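Local coordinates for protein shikimate 5-dehydrogenase (PDB 2D5C) that catalyses the reversible NADPH-linked reduction of 3-dehydroshikimate to shikimate, a step of chorismate and aromatic amino acid biosynthesis, at residues 142-147 and 159-164; 86-91 and 241-246; 188-193 and 212-217; 17-22 and 255-260; 103-108 and 135-140. One frame throughout, in Å; residues are numbered along the deposited sequence.

Overall arrangement
The chain folds into a substrate-binding domain with a mixed sheet and an NADP-binding domain with a parallel sheet. Contacts 1 and 3 belong to the second domain, contact 2 to the first. Contact 1 joins the edge strand 162-163 to its neighbour 142-145 by backbone hydrogen bonds. Contact 2 is fully buried and turns on one indole N-H. Contact 3 is partly buried and joins a loop to a helix through polar side chains, water and sulfate. Contacts 4 and 5 are partly buried helix packing with no hydrogen bond across. Contact 5 touches contact 1 through helix 126-137 and strand 142-145. Contacts 2 and 4 meet where Trp243 packs on His20. Contacts 1 and 2 lie on opposite sides of the chain's centre.

Contact 1: 142-147 and 159-164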
# COMPACT_ATOMS: atom_id res chain seq x y z
N VAL A 142 29.34 -1.15 -13.66
CA VAL A 142 29.00 0.25 -13.41
C VAL A 142 30.15 1.05 -12.79
O VAL A 142 30.84 0.57 -11.88
CB VAL A 142 27.76 0.35 -12.46
CG1 VAL A 142 27.28 1.79 -12.35
CG2 VAL A 142 26.65 -0.54 -12.98
N TRP A 143 30.35 2.27 -13.30
CA TRP A 143 31.36 3.18 -12.77
C TRP A 143 30.58 4.38 -12.26
O TRP A 143 29.50 4.69 -12.79
CB TRP A 143 32.32 3.66 -13.84
CG TRP A 143 33.14 2.60 -14.48
CD1 TRP A 143 33.34 1.33 -14.03
CD2 TRP A 143 33.88 2.73 -15.69
NE1 TRP A 143 34.18 0.65 -14.89
CE2 TRP A 143 34.52 1.49 -15.92
CE3 TRP A 143 34.07 3.77 -16.61
CZ2 TRP A 143 35.34 1.27 -17.03
CZ3 TRP A 143 34.89 3.55 -17.71
CH2 TRP A 143 35.51 2.30 -17.92
N VAL A 144 31.11 5.05 -11.24
CA VAL A 144 30.43 6.22 -10.69
C VAL A 144 31.42 7.36 -10.42
O VAL A 144 32.58 7.13 -10.09
CB VAL A 144 29.71 5.88 -9.35
CG1 VAL A 144 28.66 4.79 -9.58
CG2 VAL A 144 30.73 5.39 -8.32
N TRP A 145 30.93 8.57 -10.57
CA TRP A 145 31.74 9.76 -10.32
C TRP A 145 30.82 10.78 -9.66
O TRP A 145 29.61 10.77 -9.87
CB TRP A 145 32.28 10.33 -11.64
CG TRP A 145 32.97 11.64 -11.48
CD1 TRP A 145 34.29 11.84 -11.18
CD2 TRP A 145 32.36 12.93 -11.56
NE1 TRP A 145 34.54 13.20 -11.07
CE2 TRP A 145 33.37 13.88 -11.30
CE3 TRP A 145 31.06 13.38 -11.83
CZ2 TRP A 145 33.12 15.26 -11.30
CZ3 TRP A 145 30.81 14.75 -11.83
CH2 TRP A 145 31.84 15.68 -11.56
N ASN A 146 31.41 11.66 -8.85
CA ASN A 146 30.67 12.71 -8.17
C ASN A 146 31.63 13.87 -7.95
O ASN A 146 32.82 13.65 -7.74
CB ASN A 146 30.16 12.21 -6.82
CG ASN A 146 29.14 13.14 -6.21
OD1 ASN A 146 28.07 13.37 -6.77
ND2 ASN A 146 29.46 13.69 -5.04
N ARG A 147 31.14 15.11 -7.98
CA ARG A 147 32.03 16.26 -7.78
C ARG A 147 32.81 16.11 -6.48
O ARG A 147 33.97 16.55 -6.38
CB ARG A 147 31.25 17.58 -7.79
CG ARG A 147 30.32 17.80 -6.62
CD ARG A 147 29.53 19.08 -6.83
NE ARG A 147 28.55 19.30 -5.78
CZ ARG A 147 27.63 20.26 -5.80
NH1 ARG A 147 27.56 21.09 -6.83
NH2 ARG A 147 26.77 20.39 -4.79
N PHE A 159 27.72 -0.73 -3.09
CA PHE A 159 27.11 -1.55 -4.14
C PHE A 159 28.10 -2.47 -4.84
O PHE A 159 27.69 -3.31 -5.65
CB PHE A 159 26.46 -0.67 -5.22
CG PHE A 159 25.22 0.07 -4.77
CD1 PHE A 159 24.75 -0.01 -3.46
CD2 PHE A 159 24.52 0.86 -5.68
CE1 PHE A 159 23.61 0.69 -3.07
CE2 PHE A 159 23.37 1.57 -5.30
CZ PHE A 159 22.92 1.48 -3.99
N GLY A 160 29.39 -2.31 -4.54
CA GLY A 160 30.39 -3.13 -5.18
C GLY A 160 30.66 -2.71 -6.62
O GLY A 160 30.79 -3.55 -7.51
N LEU A 161 30.76 -1.40 -6.84
CA LEU A 161 31.02 -0.85 -8.17
C LEU A 161 32.43 -0.25 -8.21
O LEU A 161 33.27 -0.60 -7.39
CB LEU A 161 29.99 0.24 -8.49
CG LEU A 161 28.55 -0.13 -8.11
CD1 LEU A 161 27.61 1.03 -8.37
CD2 LEU A 161 28.15 -1.37 -8.89
N ARG A 162 32.67 0.66 -9.15
CA ARG A 162 33.98 1.29 -9.28
C ARG A 162 33.87 2.82 -9.35
O ARG A 162 33.15 3.35 -10.19
CB ARG A 162 34.68 0.79 -10.54
CG ARG A 162 36.05 1.42 -10.79
CD ARG A 162 36.66 0.96 -12.11
NE ARG A 162 37.99 1.54 -12.29
CZ ARG A 162 38.72 1.41 -13.39
NH1 ARG A 162 38.26 0.73 -14.43
NH2 ARG A 162 39.92 1.99 -13.45
N ALA A 163 34.56 3.51 -8.44
CA ALA A 163 34.55 4.96 -8.45
C ALA A 163 35.68 5.38 -9.38
O ALA A 163 36.80 4.88 -9.25
CB ALA A 163 34.78 5.51 -7.05
N VAL A 164 35.41 6.28 -10.31
CA VAL A 164 36.44 6.69 -11.26
C VAL A 164 36.59 8.19 -11.40
O VAL A 164 35.70 8.96 -11.03
CB VAL A 164 36.15 6.12 -12.68
CG1 VAL A 164 36.03 4.61 -12.62
CG2 VAL A 164 34.87 6.72 -13.25
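Strands 142-145 and 162-163 are the two strands of a beta-alpha-beta crossover in the Rossmann-type NADP-binding domain, joined by helix 149-159. They run parallel at one margin of the sheet, tied by three backbone hydrogen bonds. Arg162 N gives to Val142 O at 3.3 Å, Val144 N to Arg162 O at 2.9 Å, and Val164 N to Val144 O at 3.0 Å. Each donor lies in the plane of the carbonyl it meets. The Arg162 side chain runs extended beside Trp143, with CG anti to the backbone N (chi1 178°). Its CB meets Trp143 CD1 at 3.8 Å. Its CD lies 3.7 Å from Trp143 NE1. At the tip, NH1 comes 3.9 Å from Trp143 CZ2, and the two flat groups are turned 75° apart. Any cation-pi attraction here is long and weak. Val164 CG1 sits over one face of the same indole, near its rim. Asn146 and Arg147 belong to the NADP(+) site. Val164 O lies in the Trp145 ring plane at its edge, 3.2 Å from Trp145 CD1.

Contact 2: 86-91 and 241-246. With SO4 (sulfate ion), chain F.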
# COMPACT_ATOMS: atom_id res chain seq x y z
N THR A 86 8.56 7.47 -3.98
CA THR A 86 7.14 7.14 -3.97
C THR A 86 6.70 6.68 -2.59
O THR A 86 7.30 5.77 -2.00
CB THR A 86 6.83 6.03 -4.99
OG1 THR A 86 7.23 6.46 -6.30
CG2 THR A 86 5.33 5.71 -5.00
N VAL A 87 5.65 7.31 -2.07
CA VAL A 87 5.10 6.96 -0.77
C VAL A 87 3.64 6.55 -0.91
O VAL A 87 2.87 7.23 -1.60
CB VAL A 87 5.19 8.16 0.22
CG1 VAL A 87 4.59 7.77 1.57
CG2 VAL A 87 6.65 8.58 0.38
N LEU A 88 3.28 5.43 -0.28
CA LEU A 88 1.90 4.91 -0.28
C LEU A 88 1.33 5.10 1.12
O LEU A 88 2.01 4.79 2.09
CB LEU A 88 1.89 3.42 -0.62
CG LEU A 88 0.60 2.64 -0.34
CD1 LEU A 88 -0.52 3.18 -1.20
CD2 LEU A 88 0.82 1.14 -0.61
N GLN A 89 0.10 5.60 1.22
CA GLN A 89 -0.54 5.78 2.52
C GLN A 89 -1.68 4.78 2.68
O GLN A 89 -2.62 4.75 1.87
CB GLN A 89 -1.08 7.23 2.65
CG GLN A 89 -1.84 7.52 3.97
CD GLN A 89 -3.30 7.09 3.94
OE1 GLN A 89 -3.74 6.25 4.74
NE2 GLN A 89 -4.07 7.66 3.02
N VAL A 90 -1.59 3.95 3.72
CA VAL A 90 -2.62 2.97 4.04
C VAL A 90 -2.84 2.99 5.56
O VAL A 90 -1.89 2.86 6.33
CB VAL A 90 -2.21 1.54 3.60
CG1 VAL A 90 -2.28 1.42 2.07
CG2 VAL A 90 -0.81 1.24 4.08
N GLU A 91 -4.09 3.19 5.96
CA GLU A 91 -4.46 3.26 7.38
C GLU A 91 -3.63 4.27 8.17
O GLU A 91 -3.36 4.08 9.36
CB GLU A 91 -4.39 1.87 8.03
CG GLU A 91 -5.67 1.07 7.82
CD GLU A 91 -5.66 -0.29 8.48
OE1 GLU A 91 -4.71 -0.61 9.22
OE2 GLU A 91 -6.63 -1.05 8.25
N ARG A 241 0.89 2.35 -10.25
CA ARG A 241 0.51 0.96 -10.04
C ARG A 241 0.72 0.62 -8.57
O ARG A 241 -0.06 -0.13 -8.00
CB ARG A 241 1.33 0.01 -10.93
CG ARG A 241 0.86 -1.43 -10.84
CD ARG A 241 1.64 -2.33 -11.77
NE ARG A 241 3.07 -2.31 -11.46
CZ ARG A 241 4.01 -2.88 -12.21
NH1 ARG A 241 3.68 -3.52 -13.33
NH2 ARG A 241 5.28 -2.82 -11.83
N LEU A 242 1.77 1.15 -7.94
CA LEU A 242 1.97 0.87 -6.52
C LEU A 242 0.77 1.38 -5.73
O LEU A 242 0.27 0.70 -4.83
CB LEU A 242 3.23 1.55 -5.97
CG LEU A 242 4.59 1.06 -6.44
CD1 LEU A 242 5.68 1.84 -5.73
CD2 LEU A 242 4.74 -0.42 -6.17
N TRP A 243 0.31 2.58 -6.07
CA TRP A 243 -0.82 3.17 -5.36
C TRP A 243 -2.18 2.51 -5.60
O TRP A 243 -2.99 2.43 -4.68
CB TRP A 243 -0.97 4.65 -5.73
CG TRP A 243 0.18 5.51 -5.36
CD1 TRP A 243 0.99 5.39 -4.26
CD2 TRP A 243 0.66 6.64 -6.09
NE1 TRP A 243 1.95 6.38 -4.27
CE2 TRP A 243 1.76 7.17 -5.38
CE3 TRP A 243 0.25 7.27 -7.28
CZ2 TRP A 243 2.48 8.29 -5.82
CZ3 TRP A 243 0.96 8.40 -7.72
CH2 TRP A 243 2.06 8.89 -6.99
N THR A 244 -2.43 2.05 -6.82
CA THR A 244 -3.75 1.49 -7.17
C THR A 244 -3.84 0.04 -7.62
O THR A 244 -4.92 -0.54 -7.60
CB THR A 244 -4.37 2.29 -8.31
OG1 THR A 244 -3.59 2.08 -9.50
CG2 THR A 244 -4.40 3.77 -7.99
N GLY A 245 -2.71 -0.52 -8.05
CA GLY A 245 -2.72 -1.88 -8.56
C GLY A 245 -2.94 -1.84 -10.07
O GLY A 245 -3.00 -2.88 -10.72
N LEU A 246 -3.07 -0.64 -10.62
CA LEU A 246 -3.30 -0.48 -12.06
C LEU A 246 -2.12 0.22 -12.73
O LEU A 246 -1.58 1.18 -12.19
CB LEU A 246 -4.57 0.35 -12.30
CG LEU A 246 -5.89 -0.27 -11.82
CD1 LEU A 246 -7.01 0.75 -11.94
CD2 LEU A 246 -6.19 -1.50 -12.64
S SO4 F . 3.77 -3.72 -8.08
O1 SO4 F . 3.30 -2.18 -8.35
O2 SO4 F . 3.28 -4.01 -6.75
O3 SO4 F . 3.26 -4.50 -9.00
O4 SO4 F . 5.21 -3.63 -8.06
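The mixed sheet of the substrate-binding domain meets the C-terminal end of helix 229-244 here, next to the shikimate site. Trp243 carries the contact. Its NE1 gives a hydrogen bond to Val87 O at 2.9 Å. The bond is bent, 139° at the hydrogen, and the donor stands above the carbonyl plane, 54° out of it. Thr86 CG2 is anti to its own backbone N, and lies 3.5 Å from Trp243 NE1. Leu88 CD1 comes to the ring edge, 4.1 Å from Trp243 CD1. Leu242 CD1 adds an apolar touch at 4.0 Å on Thr86 CG2. Next to Leu242, Arg241 NE bonds O1 of a sulfate ion, probably from the crystallisation liquor, at 3.1 Å. Glu91 N of the second subunit binds the same ion. Leu88 packs on Leu88 of that subunit, and Leu242 O accepts from Arg55 NH2 there, so the contact is part of the dimer interface. Within the chain, strands 56-59 and 93-97 flank strand 86-90, and Phe4 of strand 2-8 stacks on Trp243.

Contact 3: 188-193 and 212-217. With SO4 (sulfate ion), chain C.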
# COMPACT_ATOMS: atom_id res chain seq x y z
N ALA A 188 25.51 25.02 -19.56
CA ALA A 188 26.24 24.13 -18.68
C ALA A 188 26.06 22.65 -18.93
O ALA A 188 24.97 22.18 -19.24
CB ALA A 188 25.85 24.45 -17.23
N SER A 189 27.16 21.94 -18.78
CA SER A 189 27.19 20.49 -18.95
C SER A 189 28.15 19.93 -17.91
O SER A 189 29.20 20.52 -17.63
CB SER A 189 27.68 20.13 -20.36
OG SER A 189 28.01 18.75 -20.45
N PRO A 190 27.81 18.77 -17.33
CA PRO A 190 28.65 18.14 -16.31
C PRO A 190 29.95 17.57 -16.84
O PRO A 190 30.88 17.27 -16.07
CB PRO A 190 27.74 17.06 -15.73
CG PRO A 190 26.94 16.64 -16.96
CD PRO A 190 26.59 17.98 -17.58
N LEU A 191 30.05 17.46 -18.16
CA LEU A 191 31.22 16.87 -18.78
C LEU A 191 31.80 17.69 -19.93
O LEU A 191 31.08 18.07 -20.84
CB LEU A 191 30.82 15.47 -19.30
CG LEU A 191 31.87 14.46 -19.72
CD1 LEU A 191 32.52 13.88 -18.49
CD2 LEU A 191 31.22 13.35 -20.53
N PRO A 192 33.12 17.99 -19.89
CA PRO A 192 33.75 18.76 -20.97
C PRO A 192 33.56 17.92 -22.24
O PRO A 192 33.68 16.70 -22.18
CB PRO A 192 35.22 18.78 -20.56
CG PRO A 192 35.17 18.70 -19.07
CD PRO A 192 34.09 17.68 -18.83
N ALA A 193 33.28 18.57 -23.37
CA ALA A 193 33.06 17.87 -24.65
C ALA A 193 34.12 16.82 -25.01
O ALA A 193 33.79 15.74 -25.52
CB ALA A 193 32.94 18.89 -25.78
N THR A 212 19.20 19.27 -23.42
CA THR A 212 20.26 19.88 -22.63
C THR A 212 21.56 19.98 -23.41
O THR A 212 21.72 19.35 -24.45
CB THR A 212 20.51 19.04 -21.37
OG1 THR A 212 20.87 17.71 -21.77
CG2 THR A 212 19.24 18.96 -20.52
N ARG A 213 22.49 20.77 -22.89
CA ARG A 213 23.78 20.90 -23.54
C ARG A 213 24.43 19.51 -23.60
O ARG A 213 24.93 19.10 -24.64
CB ARG A 213 24.68 21.88 -22.80
CG ARG A 213 25.99 22.09 -23.52
CD ARG A 213 26.88 23.17 -22.90
NE ARG A 213 28.16 23.16 -23.61
CZ ARG A 213 29.33 23.52 -23.09
NH1 ARG A 213 29.41 23.94 -21.83
NH2 ARG A 213 30.42 23.40 -23.82
N PHE A 214 24.39 18.78 -22.48
CA PHE A 214 24.95 17.42 -22.39
C PHE A 214 24.42 16.50 -23.51
O PHE A 214 25.18 15.80 -24.18
CB PHE A 214 24.58 16.83 -21.01
CG PHE A 214 24.95 15.38 -20.83
CD1 PHE A 214 26.22 15.01 -20.41
CD2 PHE A 214 24.00 14.38 -21.01
CE1 PHE A 214 26.54 13.67 -20.16
CE2 PHE A 214 24.30 13.03 -20.76
CZ PHE A 214 25.57 12.68 -20.33
N LEU A 215 23.11 16.50 -23.71
CA LEU A 215 22.53 15.63 -24.73
C LEU A 215 22.89 16.09 -26.14
O LEU A 215 23.12 15.26 -27.01
CB LEU A 215 21.00 15.56 -24.60
CG LEU A 215 20.47 14.67 -23.47
CD1 LEU A 215 18.95 14.77 -23.43
CD2 LEU A 215 20.90 13.21 -23.68
N ARG A 216 22.92 17.40 -26.35
CA ARG A 216 23.27 17.91 -27.66
C ARG A 216 24.73 17.56 -27.96
O ARG A 216 25.08 17.24 -29.09
CB ARG A 216 23.05 19.43 -27.72
CG ARG A 216 21.57 19.83 -27.75
CD ARG A 216 21.40 21.32 -27.46
NE ARG A 216 20.01 21.77 -27.52
CZ ARG A 216 19.37 22.10 -28.65
NH1 ARG A 216 19.99 22.02 -29.81
NH2 ARG A 216 18.11 22.52 -28.60
N GLU A 217 25.58 17.62 -26.94
CA GLU A 217 26.99 17.27 -27.13
C GLU A 217 27.11 15.79 -27.46
O GLU A 217 27.86 15.39 -28.35
CB GLU A 217 27.79 17.55 -25.86
CG GLU A 217 28.04 19.02 -25.63
CD GLU A 217 28.68 19.27 -24.27
OE1 GLU A 217 28.22 18.65 -23.29
OE2 GLU A 217 29.63 20.08 -24.18
S SO4 C . 33.71 22.44 -22.61
O1 SO4 C . 33.17 21.25 -23.56
O2 SO4 C . 35.05 22.04 -22.24
O3 SO4 C . 33.69 23.58 -23.26
O4 SO4 C . 32.86 22.36 -21.46
O HOH W 1 23.88 19.68 -19.84
O HOH W 2 30.50 20.47 -21.84
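Ser189 and Glu217 meet tip to tip where a loop of the NADP-binding domain lies against the first turns of helix 213-220. Ser189 OG sits 2.8 Å from Glu217 OE1 and 3.2 Å from Leu191 O. Both oxygens are within reach of its one proton, and which takes it is not settled. The hydroxyl reaches the helix because OG is anti to the backbone N (chi1 166°). Beside this pair, Pro190 CG touches Phe214 CD1 at 3.9 Å, the two side chains crossing at about a right angle. Water 1 ties the loop to the helix start: it gives to Ala188 O at 2.8 Å and accepts from Phe214 N at 2.8 Å, so a first-turn N-H is satisfied by solvent. Around these lie the helix cap and the charges. Thr212 is the N-cap, its OG1 accepting from Leu215 N at 3.2 Å, and Asp204 bonds the same hydroxyl. Arg213 NH2 lies 3.4 Å from Glu217 OE2, a salt bridge by charge alone, since no N-H points at the oxygen. A sulfate, probably from the crystallisation liquor, takes a nearly straight bond from Ala193 N to O1 (2.7 Å, 171°). Arg213 NH2 binds it only weakly. Farther in, Pro190 and Leu191 pack on strand 174-177. Phe214 rests on strands 174-177 and 201-204 and meets the Phe196 ring, closing the helix onto the parallel sheet.

Contact 4: 17-22 and 255-260. With SO4 (sulfate ion), chain D.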
# COMPACT_ATOMS: atom_id res chain seq x y z
N PRO A 17 1.92 16.37 -12.48
CA PRO A 17 0.47 16.60 -12.47
C PRO A 17 -0.15 16.28 -13.83
O PRO A 17 -1.21 15.65 -13.90
CB PRO A 17 0.36 18.08 -12.11
CG PRO A 17 1.54 18.27 -11.19
CD PRO A 17 2.64 17.53 -11.92
N ALA A 18 0.51 16.70 -14.91
CA ALA A 18 0.01 16.44 -16.26
C ALA A 18 0.02 14.95 -16.60
O ALA A 18 -0.91 14.43 -17.21
CB ALA A 18 0.84 17.22 -17.28
N MET A 19 1.08 14.26 -16.22
CA MET A 19 1.17 12.83 -16.52
C MET A 19 0.10 12.02 -15.81
O MET A 19 -0.51 11.13 -16.40
CB MET A 19 2.52 12.26 -16.08
CG MET A 19 3.71 12.70 -16.89
SD MET A 19 5.11 11.62 -16.52
CE MET A 19 5.47 12.07 -14.81
N HIS A 20 -0.10 12.31 -14.53
CA HIS A 20 -1.06 11.48 -13.80
C HIS A 20 -2.51 11.91 -14.05
O HIS A 20 -3.45 11.15 -13.90
CB HIS A 20 -0.74 11.58 -12.31
CG HIS A 20 0.52 10.79 -12.01
ND1 HIS A 20 1.76 11.33 -12.06
CD2 HIS A 20 0.63 9.44 -11.65
CE1 HIS A 20 2.60 10.33 -11.73
NE2 HIS A 20 1.95 9.19 -11.49
N ALA A 21 -2.74 13.14 -14.51
CA ALA A 21 -4.09 13.54 -14.88
C ALA A 21 -4.45 12.61 -16.03
O ALA A 21 -5.56 12.09 -16.10
CB ALA A 21 -4.11 15.00 -15.34
N PHE A 22 -3.49 12.38 -16.92
CA PHE A 22 -3.69 11.47 -18.03
C PHE A 22 -3.94 10.06 -17.48
O PHE A 22 -4.85 9.36 -17.91
CB PHE A 22 -2.47 11.42 -18.95
CG PHE A 22 -2.45 10.21 -19.84
CD1 PHE A 22 -3.28 10.13 -20.95
CD2 PHE A 22 -1.66 9.10 -19.51
CE1 PHE A 22 -3.34 8.97 -21.71
CE2 PHE A 22 -1.71 7.93 -20.27
CZ PHE A 22 -2.56 7.87 -21.37
N GLU A 255 3.91 11.26 -23.39
CA GLU A 255 3.31 12.22 -24.32
C GLU A 255 2.68 13.39 -23.57
O GLU A 255 2.78 14.54 -24.00
CB GLU A 255 2.26 11.52 -25.18
CG GLU A 255 1.57 12.43 -26.19
CD GLU A 255 2.56 13.25 -26.99
OE1 GLU A 255 3.59 12.69 -27.43
OE2 GLU A 255 2.30 14.46 -27.20
N ALA A 256 2.05 13.09 -22.44
CA ALA A 256 1.40 14.11 -21.63
C ALA A 256 2.40 15.08 -21.01
O ALA A 256 2.12 16.27 -20.88
CB ALA A 256 0.57 13.45 -20.53
N ALA A 257 3.57 14.57 -20.62
CA ALA A 257 4.59 15.43 -20.02
C ALA A 257 5.22 16.30 -21.08
O ALA A 257 5.56 17.46 -20.84
CB ALA A 257 5.66 14.58 -19.34
N ARG A 258 5.36 15.73 -22.27
CA ARG A 258 5.96 16.42 -23.40
C ARG A 258 5.12 17.65 -23.72
O ARG A 258 5.64 18.75 -23.91
CB ARG A 258 6.04 15.48 -24.60
CG ARG A 258 6.90 15.97 -25.75
CD ARG A 258 6.93 14.97 -26.90
NE ARG A 258 7.55 13.69 -26.53
CZ ARG A 258 8.84 13.54 -26.22
NH1 ARG A 258 9.66 14.58 -26.23
NH2 ARG A 258 9.30 12.34 -25.91
N ARG A 259 3.81 17.47 -23.77
CA ARG A 259 2.90 18.57 -24.07
C ARG A 259 2.81 19.58 -22.94
O ARG A 259 2.42 20.72 -23.15
CB ARG A 259 1.52 18.01 -24.40
CG ARG A 259 1.52 17.04 -25.56
CD ARG A 259 0.16 16.40 -25.79
NE ARG A 259 -0.34 15.74 -24.58
CZ ARG A 259 -1.40 14.93 -24.56
NH1 ARG A 259 -2.06 14.67 -25.68
NH2 ARG A 259 -1.79 14.39 -23.41
N ALA A 260 3.20 19.16 -21.74
CA ALA A 260 3.14 20.04 -20.58
C ALA A 260 4.33 20.97 -20.39
O ALA A 260 4.23 21.96 -19.67
CB ALA A 260 2.94 19.20 -19.31
S SO4 D . 13.43 10.64 -26.62
O1 SO4 D . 12.38 11.46 -25.69
O2 SO4 D . 12.74 9.43 -27.00
O3 SO4 D . 13.79 11.37 -27.65
O4 SO4 D . 14.49 10.31 -25.70
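Segments 17-22 and 255-260, of helices 16-26 and 250-260, run at 139° to each other, their axes 7.9 Å apart at closest. Such a close approach fits the small side chains: of the six residues in contact, four are alanines. Ala256 is the most enclosed. Its CB points into the other helix, 3.8 Å from Ala18 O and 4.0 Å from Phe22 CB. Met19 lies along the buried flank, where its CG meets Ala257 CB at 3.7 Å. That CG is anti to the carbonyl carbon (chi1 -70°), and Met19 SD lies 4.1 Å from Ala257 CB. The outer end is looser. It has one short methyl contact, Ala18 CB to Ala260 CB at 3.5 Å, and little else across the segments. Arg259 is exposed and has a long charge pairing with Glu255. No hydrogen bond joins the two segments, so apolar packing does the work. Met19 also leans on Leu232 of helix 229-244 and on Met253. Leu15, a shikimate-binding residue, lies against Ala257 and Ala260. The pair thus adjoins helix 229-244 beside the substrate site.

Contact 5: 103-108 and 135-140; sequences GFLEAL and LREAGL
Arg136 O is held by one hydrogen bond within these two segments, from Gly139 N at 2.9 Å. Leu135 O likewise takes one, from Leu140 N at 3.1 Å. Together they form the Schellman motif that ends helix 126-137, with Gly139 at positive phi (83°). None of this polar grip crosses to helix 100-110, where the meeting is apolar. Leu135 CD2 comes in the ring plane at the edge of Phe104, 3.6 Å from CE2. CG anti to the backbone N (chi1 180°) carries the Phe104 ring toward helix 126-137, and chi2 of 78° sets its turn. Leu108 CD1 reaches Leu135 CD2 at 4.2 Å. Nearer the surface, Leu105 CD2 rests on Ala138 CB at 3.9 Å. Behind Leu135 lie strands 119-122 and 174-177 of the Rossmann-type sheet, while Phe104 also packs on Met231 of helix 229-244. Helix 100-110 begins at Asp100, which binds shikimate, and helix 126-137 follows the NADP-binding loop. Contact between these helices therefore rests on shape and apolar burial, with no directional bond across.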
# COMPACT_ATOMS: atom_id res chain seq x y z
N GLY A 103 12.10 2.25 -13.14
CA GLY A 103 11.65 3.11 -14.22
C GLY A 103 12.77 3.36 -15.22
O GLY A 103 12.57 3.38 -16.43
N PHE A 104 13.98 3.54 -14.70
CA PHE A 104 15.13 3.78 -15.56
C PHE A 104 15.37 2.60 -16.53
O PHE A 104 15.57 2.79 -17.73
CB PHE A 104 16.36 4.03 -14.70
CG PHE A 104 17.60 4.28 -15.49
CD1 PHE A 104 17.82 5.52 -16.08
CD2 PHE A 104 18.53 3.27 -15.67
CE1 PHE A 104 18.97 5.75 -16.84
CE2 PHE A 104 19.68 3.49 -16.42
CZ PHE A 104 19.89 4.73 -17.00
N LEU A 105 15.36 1.37 -16.01
CA LEU A 105 15.57 0.21 -16.86
C LEU A 105 14.46 0.06 -17.91
O LEU A 105 14.74 -0.28 -19.06
CB LEU A 105 15.66 -1.07 -16.00
CG LEU A 105 16.87 -1.20 -15.08
CD1 LEU A 105 16.86 -2.54 -14.33
CD2 LEU A 105 18.14 -1.08 -15.91
N GLU A 106 13.22 0.35 -17.52
CA GLU A 106 12.10 0.25 -18.46
C GLU A 106 12.28 1.29 -19.57
O GLU A 106 12.06 1.00 -20.75
CB GLU A 106 10.77 0.50 -17.75
CG GLU A 106 10.44 -0.46 -16.61
CD GLU A 106 9.98 -1.83 -17.08
OE1 GLU A 106 9.30 -2.51 -16.29
OE2 GLU A 106 10.29 -2.22 -18.22
N ALA A 107 12.69 2.50 -19.18
CA ALA A 107 12.91 3.59 -20.14
C ALA A 107 14.03 3.23 -21.12
O ALA A 107 13.92 3.49 -22.32
CB ALA A 107 13.25 4.89 -19.40
N LEU A 108 15.10 2.62 -20.62
CA LEU A 108 16.21 2.22 -21.49
C LEU A 108 15.72 1.27 -22.57
O LEU A 108 16.05 1.44 -23.74
CB LEU A 108 17.32 1.51 -20.70
CG LEU A 108 18.33 2.30 -19.87
CD1 LEU A 108 19.50 1.36 -19.55
CD2 LEU A 108 18.86 3.51 -20.64
N LEU A 135 21.28 -0.24 -12.82
CA LEU A 135 22.25 -0.80 -13.76
C LEU A 135 22.97 -1.98 -13.15
O LEU A 135 23.35 -2.91 -13.87
CB LEU A 135 23.27 0.26 -14.18
CG LEU A 135 22.69 1.42 -14.98
CD1 LEU A 135 23.78 2.44 -15.22
CD2 LEU A 135 22.14 0.90 -16.31
N ARG A 136 23.15 -1.96 -11.83
CA ARG A 136 23.82 -3.08 -11.15
C ARG A 136 22.89 -4.29 -11.20
O ARG A 136 23.32 -5.43 -11.45
CB ARG A 136 24.12 -2.73 -9.68
CG ARG A 136 24.92 -3.85 -8.96
CD ARG A 136 25.02 -3.64 -7.44
NE ARG A 136 23.74 -3.83 -6.75
CZ ARG A 136 23.63 -4.09 -5.45
NH1 ARG A 136 24.72 -4.18 -4.70
NH2 ARG A 136 22.43 -4.25 -4.89
N GLU A 137 21.61 -4.04 -10.97
CA GLU A 137 20.61 -5.10 -10.96
C GLU A 137 20.50 -5.74 -12.34
O GLU A 137 20.26 -6.95 -12.46
CB GLU A 137 19.25 -4.53 -10.53
CG GLU A 137 18.11 -5.53 -10.55
CD GLU A 137 16.84 -4.96 -9.92
OE1 GLU A 137 16.62 -3.74 -10.04
OE2 GLU A 137 16.07 -5.74 -9.33
N ALA A 138 20.70 -4.92 -13.37
CA ALA A 138 20.64 -5.39 -14.75
C ALA A 138 21.89 -6.18 -15.14
O ALA A 138 22.00 -6.69 -16.26
CB ALA A 138 20.44 -4.22 -15.69
N GLY A 139 22.85 -6.26 -14.22
CA GLY A 139 24.06 -7.01 -14.48
C GLY A 139 25.17 -6.33 -15.26
O GLY A 139 26.03 -7.02 -15.81
N LEU A 140 25.19 -5.00 -15.32
CA LEU A 140 26.25 -4.32 -16.05
C LEU A 140 27.38 -3.90 -15.14
O LEU A 140 27.22 -3.85 -13.92
CB LEU A 140 25.74 -3.06 -16.74
CG LEU A 140 24.58 -3.14 -17.72
CD1 LEU A 140 24.48 -1.81 -18.45
CD2 LEU A 140 24.80 -4.28 -18.73